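Local coordinates for DNA protection during starvation protein (Mycobacterium smegmatis, PDB 2YW6), which probably protects DNA from oxidative damage by oxidising Fe(2+) with hydrogen peroxide and storing the iron as a ferric mineral inside a hollow shell of twelve subunits, at residues L25-N29 / V61-A65; V102-A107 / V152-L156; M53-Q57 / F148-V152; L21-L25 / V68-I72. The contacts are given in a common frame with arbitrary orientation. Residues are numbered along the deposited sequence.

Interaction 1: L25-N29 / V61-A65; sequences LSTYN and VRGYA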
# COMPACT_ATOMS: atom_id res chain seq x y z
N LEU B 25 -10.64 30.43 -11.55
CA LEU B 25 -9.61 30.24 -10.55
C LEU B 25 -9.98 30.89 -9.21
O LEU B 25 -9.85 30.27 -8.15
CB LEU B 25 -8.28 30.82 -11.04
CG LEU B 25 -6.94 30.28 -10.52
CD1 LEU B 25 -5.96 31.42 -10.42
CD2 LEU B 25 -7.09 29.61 -9.17
N SER B 26 -10.43 32.14 -9.25
CA SER B 26 -10.80 32.84 -8.03
C SER B 26 -12.03 32.21 -7.36
O SER B 26 -12.13 32.18 -6.13
CB SER B 26 -11.06 34.32 -8.32
OG SER B 26 -9.93 34.89 -8.97
N THR B 27 -12.97 31.73 -8.17
CA THR B 27 -14.17 31.09 -7.65
C THR B 27 -13.82 29.82 -6.90
O THR B 27 -14.40 29.52 -5.85
CB THR B 27 -15.16 30.73 -8.76
OG1 THR B 27 -15.75 31.93 -9.28
CG2 THR B 27 -16.26 29.81 -8.23
N TYR B 28 -12.87 29.05 -7.45
CA TYR B 28 -12.43 27.82 -6.81
C TYR B 28 -11.73 28.12 -5.50
O TYR B 28 -12.03 27.51 -4.47
CB TYR B 28 -11.49 27.04 -7.73
CG TYR B 28 -12.16 26.38 -8.93
CD1 TYR B 28 -11.40 25.88 -9.99
CD2 TYR B 28 -13.55 26.21 -8.97
CE1 TYR B 28 -12.01 25.23 -11.07
CE2 TYR B 28 -14.17 25.57 -10.04
CZ TYR B 28 -13.39 25.07 -11.09
OH TYR B 28 -14.00 24.44 -12.14
N ASN B 29 -10.79 29.07 -5.53
CA ASN B 29 -10.07 29.41 -4.31
C ASN B 29 -11.06 29.84 -3.23
O ASN B 29 -11.01 29.36 -2.09
CB ASN B 29 -9.07 30.54 -4.56
CG ASN B 29 -7.89 30.10 -5.41
OD1 ASN B 29 -7.60 28.91 -5.50
ND2 ASN B 29 -7.20 31.05 -6.01
N VAL B 61 -11.83 20.47 -5.36
CA VAL B 61 -11.82 21.89 -5.73
C VAL B 61 -10.40 22.49 -5.68
O VAL B 61 -10.03 23.28 -6.55
CB VAL B 61 -12.80 22.69 -4.82
CG1 VAL B 61 -12.65 24.20 -5.04
CG2 VAL B 61 -14.25 22.23 -5.11
N ARG B 62 -9.62 22.13 -4.66
CA ARG B 62 -8.25 22.61 -4.53
C ARG B 62 -7.44 22.16 -5.75
O ARG B 62 -6.60 22.90 -6.29
CB ARG B 62 -7.60 22.05 -3.27
CG ARG B 62 -7.86 22.87 -2.03
CD ARG B 62 -7.41 22.13 -0.76
NE ARG B 62 -7.55 22.99 0.43
CZ ARG B 62 -7.34 22.58 1.68
NH1 ARG B 62 -6.98 21.33 1.92
NH2 ARG B 62 -7.49 23.42 2.70
N GLY B 63 -7.68 20.92 -6.15
CA GLY B 63 -6.99 20.35 -7.30
C GLY B 63 -7.45 21.02 -8.57
O GLY B 63 -6.68 21.19 -9.50
N TYR B 64 -8.72 21.41 -8.61
CA TYR B 64 -9.23 22.08 -9.80
C TYR B 64 -8.57 23.46 -9.92
O TYR B 64 -8.38 23.97 -11.02
CB TYR B 64 -10.76 22.25 -9.74
CG TYR B 64 -11.56 20.97 -9.82
CD1 TYR B 64 -10.99 19.77 -10.25
CD2 TYR B 64 -12.93 20.97 -9.54
CE1 TYR B 64 -11.75 18.61 -10.38
CE2 TYR B 64 -13.70 19.83 -9.67
CZ TYR B 64 -13.11 18.65 -10.10
OH TYR B 64 -13.89 17.51 -10.25
N ALA B 65 -8.22 24.06 -8.77
CA ALA B 65 -7.57 25.36 -8.78
C ALA B 65 -6.20 25.21 -9.41
O ALA B 65 -5.76 26.07 -10.20
CB ALA B 65 -7.44 25.90 -7.36
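Leu25 opens the contact where the backbones run nearest, its CA 5.6 Å from the CA of Ala65; Leu25 CD2 lies 4.1 Å from Ala65 CB. Ser26 and Thr27 face elsewhere, so the next residue to engage is Tyr28, one helical turn on. It has the largest share, 93 of the 264 Å² buried. Its CB packs 4.1 Å from Val61 CG1 and 4.2 Å from Ala65 CB, while Tyr28 CE1 comes within 3.5 Å of Tyr64 CB. The two tyrosine rings meet obliquely, centroids 5.9 Å apart and planes at 47°. Asn29 adds a close van der Waals approach, OD1 to Ala65 CB at 3.5 Å. No hydrogen bond crosses the interface; the small Ala65 lets the axes approach to 8.8 Å, at 152° between their N-to-C directions. This is the first antiparallel hairpin of the ferritin-like four-helix bundle, helix 12-41 against helix 47-75. Helix 132-155 covers the tyrosines: Tyr28 OH hydrogen-bonds to His141 ND1 there, and Tyr64 stacks on the same histidine. On another flank, Leu25 packs on Trp40 of a neighbouring subunit.

Interaction 2: V102-A107 / V152-L156; sequences VQAHLA and VRAHL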
# COMPACT_ATOMS: atom_id res chain seq x y z
N VAL B 102 -26.41 22.42 10.45
CA VAL B 102 -26.31 21.81 9.13
C VAL B 102 -27.33 22.40 8.16
O VAL B 102 -27.04 22.58 6.97
CB VAL B 102 -26.50 20.27 9.24
CG1 VAL B 102 -26.76 19.65 7.87
CG2 VAL B 102 -25.26 19.65 9.86
N GLN B 103 -28.52 22.71 8.67
CA GLN B 103 -29.58 23.26 7.83
C GLN B 103 -29.16 24.60 7.24
O GLN B 103 -29.24 24.81 6.03
CB GLN B 103 -30.86 23.45 8.65
CG GLN B 103 -31.21 22.28 9.57
CD GLN B 103 -31.00 20.92 8.92
OE1 GLN B 103 -29.87 20.48 8.74
NE2 GLN B 103 -32.09 20.26 8.55
N ALA B 104 -28.69 25.50 8.11
CA ALA B 104 -28.26 26.83 7.70
C ALA B 104 -27.08 26.81 6.74
O ALA B 104 -27.12 27.46 5.69
CB ALA B 104 -27.91 27.66 8.94
N HIS B 105 -26.03 26.08 7.10
CA HIS B 105 -24.87 26.02 6.23
C HIS B 105 -25.17 25.34 4.90
O HIS B 105 -24.68 25.77 3.85
CB HIS B 105 -23.70 25.31 6.92
CG HIS B 105 -22.97 26.17 7.90
ND1 HIS B 105 -22.27 27.30 7.53
CD2 HIS B 105 -22.84 26.07 9.25
CE1 HIS B 105 -21.74 27.85 8.60
NE2 HIS B 105 -22.06 27.13 9.66
N LEU B 106 -25.98 24.29 4.92
CA LEU B 106 -26.27 23.63 3.65
C LEU B 106 -27.09 24.51 2.72
O LEU B 106 -26.82 24.57 1.52
CB LEU B 106 -26.94 22.28 3.91
CG LEU B 106 -25.93 21.11 3.86
CD1 LEU B 106 -24.59 21.48 4.49
CD2 LEU B 106 -26.53 19.93 4.58
N ALA B 107 -28.06 25.22 3.27
CA ALA B 107 -28.90 26.11 2.48
C ALA B 107 -28.02 27.16 1.83
O ALA B 107 -28.16 27.45 0.63
CB ALA B 107 -29.96 26.77 3.37
N VAL B 152 -25.71 18.10 -1.16
CA VAL B 152 -26.08 19.20 -0.27
C VAL B 152 -27.61 19.30 -0.23
O VAL B 152 -28.20 19.28 0.85
CB VAL B 152 -25.48 20.55 -0.76
CG1 VAL B 152 -25.92 21.68 0.15
CG2 VAL B 152 -23.95 20.47 -0.79
N ARG B 153 -28.23 19.40 -1.40
CA ARG B 153 -29.69 19.50 -1.50
C ARG B 153 -30.39 18.31 -0.85
O ARG B 153 -31.45 18.46 -0.24
CB ARG B 153 -30.11 19.59 -2.97
CG ARG B 153 -29.55 20.81 -3.66
CD ARG B 153 -29.83 20.82 -5.15
NE ARG B 153 -29.73 22.19 -5.66
CZ ARG B 153 -29.90 22.53 -6.93
NH1 ARG B 153 -30.18 21.60 -7.84
NH2 ARG B 153 -29.83 23.81 -7.30
N ALA B 154 -29.79 17.13 -1.00
CA ALA B 154 -30.33 15.89 -0.44
C ALA B 154 -30.51 15.98 1.07
O ALA B 154 -31.37 15.30 1.62
CB ALA B 154 -29.43 14.71 -0.80
N HIS B 155 -29.69 16.78 1.75
CA HIS B 155 -29.82 16.92 3.20
C HIS B 155 -31.05 17.76 3.55
O HIS B 155 -31.70 17.55 4.58
CB HIS B 155 -28.63 17.63 3.83
CG HIS B 155 -27.43 16.78 4.05
ND1 HIS B 155 -26.51 16.51 3.05
CD2 HIS B 155 -26.95 16.18 5.17
CE1 HIS B 155 -25.52 15.79 3.55
NE2 HIS B 155 -25.77 15.58 4.84
N LEU B 156 -31.33 18.75 2.72
CA LEU B 156 -32.44 19.65 2.96
C LEU B 156 -33.77 19.07 2.49
O LEU B 156 -34.75 19.80 2.33
CB LEU B 156 -32.17 20.99 2.25
CG LEU B 156 -30.82 21.67 2.54
CD1 LEU B 156 -30.65 22.88 1.64
CD2 LEU B 156 -30.75 22.08 3.99
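The CA register shows the two backbones running in opposite directions: Leu106 pairs with Val152 at 5.9 Å and Gln103 with Leu156 at 6.7 Å, so that the start of one helix meets the end of the other. No hydrogen bond joins them, and the 290 Å² is buried by van der Waals packing, side chains against one another and against the backbone. Leu106 is the main projection, pointing toward 152-156 and contributing 89 Å². Its CD2 presses to 3.2 Å from His155 CB, its CG lies 3.8 Å from Val152 CG1, and its CB is 3.8 Å from Leu156 CD2. Leu156 reaches back so that its CD2 lies 3.7 Å from Gln103 O and its CD1 is 3.8 Å from Ala107 CA. This apolar cover sits at the protein's edge, whereas Leu106, Val152 and His155 are buried. The His155 ring also meets Val102, CD2 to CG1 at 4.4 Å, while its ND1 is hydrogen-bonded to Phe151 O. Here helices 102-127 and 132-155, the second hairpin of the ferritin-like bundle, meet at their open end, just after strand 100-101. Helix 47-75 touches both through Val50 and Met53, and Phe47 of a neighbouring subunit packs edge-to-face with the His155 ring.

Interaction 3: M53-Q57 / F148-V152; sequences MIDPQ and FQWFV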
# COMPACT_ATOMS: atom_id res chain seq x y z
N MET B 53 -18.75 14.67 3.89
CA MET B 53 -19.09 15.11 2.55
C MET B 53 -18.18 16.24 2.02
O MET B 53 -17.79 16.23 0.85
CB MET B 53 -20.56 15.53 2.52
CG MET B 53 -21.05 16.05 1.19
SD MET B 53 -22.75 16.62 1.31
CE MET B 53 -22.56 18.26 1.95
N ILE B 54 -17.85 17.19 2.89
CA ILE B 54 -17.01 18.33 2.52
C ILE B 54 -15.55 17.99 2.22
O ILE B 54 -15.00 18.46 1.23
CB ILE B 54 -17.02 19.39 3.63
CG1 ILE B 54 -18.37 20.11 3.64
CG2 ILE B 54 -15.91 20.42 3.41
CD1 ILE B 54 -18.57 20.88 4.92
N ASP B 55 -14.93 17.20 3.09
CA ASP B 55 -13.53 16.82 2.93
C ASP B 55 -13.11 16.49 1.48
O ASP B 55 -12.21 17.13 0.92
CB ASP B 55 -13.19 15.66 3.87
CG ASP B 55 -13.06 16.11 5.32
OD1 ASP B 55 -13.07 15.24 6.22
OD2 ASP B 55 -12.93 17.33 5.55
N PRO B 56 -13.74 15.48 0.87
CA PRO B 56 -13.35 15.15 -0.51
C PRO B 56 -13.58 16.31 -1.48
O PRO B 56 -12.76 16.51 -2.38
CB PRO B 56 -14.19 13.91 -0.82
CG PRO B 56 -15.39 14.08 0.06
CD PRO B 56 -14.79 14.57 1.35
N GLN B 57 -14.65 17.08 -1.30
CA GLN B 57 -14.92 18.21 -2.19
C GLN B 57 -13.82 19.26 -2.08
O GLN B 57 -13.43 19.88 -3.08
CB GLN B 57 -16.29 18.84 -1.87
CG GLN B 57 -16.68 19.98 -2.81
CD GLN B 57 -17.08 19.49 -4.20
OE1 GLN B 57 -16.83 18.35 -4.57
NE2 GLN B 57 -17.69 20.37 -4.98
N PHE B 148 -21.93 17.33 -6.17
CA PHE B 148 -21.80 17.80 -4.80
C PHE B 148 -23.01 18.60 -4.33
O PHE B 148 -23.49 18.42 -3.20
CB PHE B 148 -20.55 18.67 -4.64
CG PHE B 148 -20.27 19.06 -3.22
CD1 PHE B 148 -19.67 18.16 -2.34
CD2 PHE B 148 -20.65 20.31 -2.75
CE1 PHE B 148 -19.45 18.50 -1.02
CE2 PHE B 148 -20.44 20.66 -1.42
CZ PHE B 148 -19.84 19.76 -0.55
N GLN B 149 -23.50 19.50 -5.19
CA GLN B 149 -24.65 20.33 -4.86
C GLN B 149 -25.84 19.43 -4.56
O GLN B 149 -26.65 19.72 -3.70
CB GLN B 149 -25.01 21.27 -6.02
CG GLN B 149 -25.97 22.38 -5.62
CD GLN B 149 -26.65 23.05 -6.81
OE1 GLN B 149 -27.06 24.21 -6.73
NE2 GLN B 149 -26.79 22.31 -7.90
N TRP B 150 -25.93 18.33 -5.30
CA TRP B 150 -27.03 17.41 -5.06
C TRP B 150 -26.94 16.79 -3.66
O TRP B 150 -27.96 16.64 -2.98
CB TRP B 150 -27.07 16.31 -6.11
CG TRP B 150 -28.09 15.30 -5.74
CD1 TRP B 150 -29.41 15.52 -5.49
CD2 TRP B 150 -27.86 13.91 -5.47
NE1 TRP B 150 -30.02 14.37 -5.07
CE2 TRP B 150 -29.09 13.36 -5.05
CE3 TRP B 150 -26.74 13.08 -5.54
CZ2 TRP B 150 -29.23 12.01 -4.70
CZ3 TRP B 150 -26.87 11.74 -5.19
CH2 TRP B 150 -28.11 11.22 -4.78
N PHE B 151 -25.74 16.41 -3.24
CA PHE B 151 -25.59 15.82 -1.90
C PHE B 151 -26.03 16.85 -0.88
O PHE B 151 -26.65 16.52 0.12
CB PHE B 151 -24.15 15.40 -1.62
CG PHE B 151 -23.71 14.17 -2.37
CD1 PHE B 151 -24.64 13.25 -2.84
CD2 PHE B 151 -22.36 13.92 -2.58
CE1 PHE B 151 -24.24 12.10 -3.52
CE2 PHE B 151 -21.95 12.77 -3.26
CZ PHE B 151 -22.90 11.86 -3.73
N VAL B 152 -25.71 18.10 -1.16
CA VAL B 152 -26.08 19.20 -0.27
C VAL B 152 -27.61 19.30 -0.23
O VAL B 152 -28.20 19.28 0.85
CB VAL B 152 -25.48 20.55 -0.76
CG1 VAL B 152 -25.92 21.68 0.15
CG2 VAL B 152 -23.95 20.47 -0.79
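A single phenyl ring spans much of the gap between two rather distant helices: the axes of 53-57 and 148-152 come no closer than 11.3 Å, and Phe148 alone contributes 106 of the 292 Å² buried. Its two faces have different occupants. On one, Gln57 CG lies 3.5 Å from the ring centroid and only 12° off the normal, a well-aligned CH-pi contact; on the other, Met53 SD stands 5.0 Å from the centroid, 33° off the normal, an oblique Met-aromatic contact. The ring edge points into the opposing backbone, where Phe148 CE1 is 3.4 Å from Met53 O and 4.3 Å from Ile54 CA. Helix 53-57 is kinked here, because the proline nitrogen of Pro56 makes no bond to the preceding turn.

With chi1 and chi2 both t, Met53 stretches across the gap, its SD 3.5 Å from Phe151 CB and CE 3.8 Å from Val152 CG2. Gln57 lays its aliphatic part on the ring, yet its NE2 is satisfied by Tyr113 OH on helix 102-127. The two helices run antiparallel, at 167°, and belong to different hairpins of the ferritin-like bundle, so this contact joins its halves. Ile54 turns away to pack on Val38 and His39 of helix 12-41, Val152 touches Leu106 of helix 102-127, and Phe47 of a neighbouring subunit packs on Phe151.

Interaction 4: L21-L25 / V68-I72; sequences LQKQL and VAERI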
# COMPACT_ATOMS: atom_id res chain seq x y z
N LEU B 21 -10.69 31.70 -17.48
CA LEU B 21 -10.15 30.78 -16.48
C LEU B 21 -9.79 31.48 -15.16
O LEU B 21 -10.00 30.91 -14.09
CB LEU B 21 -8.93 30.03 -17.03
CG LEU B 21 -9.26 29.02 -18.12
CD1 LEU B 21 -7.96 28.42 -18.65
CD2 LEU B 21 -10.19 27.93 -17.57
N GLN B 22 -9.26 32.69 -15.24
CA GLN B 22 -8.90 33.42 -14.03
C GLN B 22 -10.13 33.58 -13.15
O GLN B 22 -10.06 33.44 -11.93
CB GLN B 22 -8.34 34.79 -14.38
CG GLN B 22 -8.00 35.62 -13.17
CD GLN B 22 -6.91 34.97 -12.33
OE1 GLN B 22 -5.82 34.70 -12.83
NE2 GLN B 22 -7.20 34.72 -11.06
N LYS B 23 -11.26 33.90 -13.78
CA LYS B 23 -12.52 34.05 -13.05
C LYS B 23 -12.76 32.74 -12.31
O LYS B 23 -13.04 32.72 -11.11
CB LYS B 23 -13.70 34.28 -14.01
CG LYS B 23 -14.01 35.73 -14.34
CD LYS B 23 -12.95 36.34 -15.20
CE LYS B 23 -13.36 37.73 -15.66
NZ LYS B 23 -12.44 38.26 -16.71
N GLN B 24 -12.66 31.64 -13.05
CA GLN B 24 -12.88 30.32 -12.49
C GLN B 24 -11.90 30.05 -11.35
O GLN B 24 -12.28 29.52 -10.30
CB GLN B 24 -12.72 29.26 -13.58
CG GLN B 24 -13.36 27.92 -13.23
CD GLN B 24 -14.89 27.93 -13.31
OE1 GLN B 24 -15.52 29.00 -13.37
NE2 GLN B 24 -15.49 26.75 -13.31
N LEU B 25 -10.64 30.43 -11.55
CA LEU B 25 -9.61 30.24 -10.55
C LEU B 25 -9.98 30.89 -9.21
O LEU B 25 -9.85 30.27 -8.15
CB LEU B 25 -8.28 30.82 -11.04
CG LEU B 25 -6.94 30.28 -10.52
CD1 LEU B 25 -5.96 31.42 -10.42
CD2 LEU B 25 -7.09 29.61 -9.17
N VAL B 68 -6.82 24.63 -13.33
CA VAL B 68 -7.18 25.90 -13.93
C VAL B 68 -5.98 26.86 -13.95
O VAL B 68 -5.71 27.49 -14.97
CB VAL B 68 -8.37 26.53 -13.18
CG1 VAL B 68 -8.62 27.93 -13.66
CG2 VAL B 68 -9.61 25.70 -13.44
N ALA B 69 -5.26 26.95 -12.83
CA ALA B 69 -4.11 27.84 -12.76
C ALA B 69 -3.01 27.42 -13.72
O ALA B 69 -2.47 28.25 -14.45
CB ALA B 69 -3.57 27.89 -11.34
N GLU B 70 -2.66 26.15 -13.74
CA GLU B 70 -1.62 25.72 -14.65
C GLU B 70 -2.03 25.88 -16.12
O GLU B 70 -1.18 25.97 -17.01
CB GLU B 70 -1.21 24.29 -14.33
CG GLU B 70 -0.80 24.14 -12.87
CD GLU B 70 0.20 23.03 -12.62
OE1 GLU B 70 0.25 22.07 -13.42
OE2 GLU B 70 0.94 23.13 -11.61
N ARG B 71 -3.34 25.95 -16.37
CA ARG B 71 -3.83 26.11 -17.74
C ARG B 71 -3.69 27.58 -18.15
O ARG B 71 -3.42 27.89 -19.31
CB ARG B 71 -5.30 25.64 -17.82
CG ARG B 71 -5.90 25.65 -19.23
CD ARG B 71 -5.07 24.81 -20.20
NE ARG B 71 -5.62 24.80 -21.56
CZ ARG B 71 -5.00 24.30 -22.62
NH1 ARG B 71 -3.80 23.74 -22.51
NH2 ARG B 71 -5.58 24.34 -23.81
N ILE B 72 -3.86 28.49 -17.19
CA ILE B 72 -3.71 29.90 -17.48
C ILE B 72 -2.24 30.16 -17.86
O ILE B 72 -1.96 30.79 -18.88
CB ILE B 72 -4.13 30.77 -16.26
CG1 ILE B 72 -5.64 30.66 -16.04
CG2 ILE B 72 -3.71 32.23 -16.47
CD1 ILE B 72 -6.16 31.38 -14.80
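Reciprocal knobs-into-holes packing joins helices 12-41 and 47-75 in this part of the ferritin-like four-helix bundle. The axes approach to 9.2 Å with a signed crossing angle of -152°, and 339 Å² is buried without a hydrogen bond across the interface. Val68 is one knob: its CG1 enters the hollow between Leu21, Gln24 and Leu25, lying 4.0 Å from Leu21 CB, 4.3 Å from Gln24 CB and 3.9 Å from Leu25 CB, with Tyr28 closing the fourth corner. In return Leu21 fills the hole formed by Val68, Arg71, Ile72 and Leu75, its CD1 3.5 Å from Arg71 CG and its CB 3.5 Å from Ile72 CG1. Leu25 enters the next hole, between Ala65, Val68, Ala69 and Ile72, with CG 4.2 Å from Ala69 CB. Arg71 lends only its aliphatic part; its guanidinium forms salt bridges with Asp131 and with Glu146 of a neighbouring subunit. Glu70 points off the far side of its helix, consistent with its role, inferred from relatives, as an iron ligand at a site shared between subunits. At the N-terminal end of 21-25, Ile72 CD1 rests 3.4 Å from Gln22 N.

The four contacts form two clusters. Interactions 1 and 4, with centres 8 Å apart, are consecutive parts of one helix pair; they share Leu25 and touch where Tyr28 CE1 meets Val68 CG2 at 3.4 Å. Interactions 2 and 3, whose centres are 10 Å apart, share Val152 and touch through His155 CE1 and Met53 SD at 3.7 Å. Helix 47-75 connects the clusters, although the centres of interactions 2 and 4 are 29 Å apart. The probable iron site lies beside the first cluster: interaction 4 contains Glu70, and the Ala65 side chain of interaction 1 is about 5 Å from that of Asp66. Within the chain interactions 2 and 3 lie away from it, although Phe151 packs on Glu70 of a neighbouring subunit.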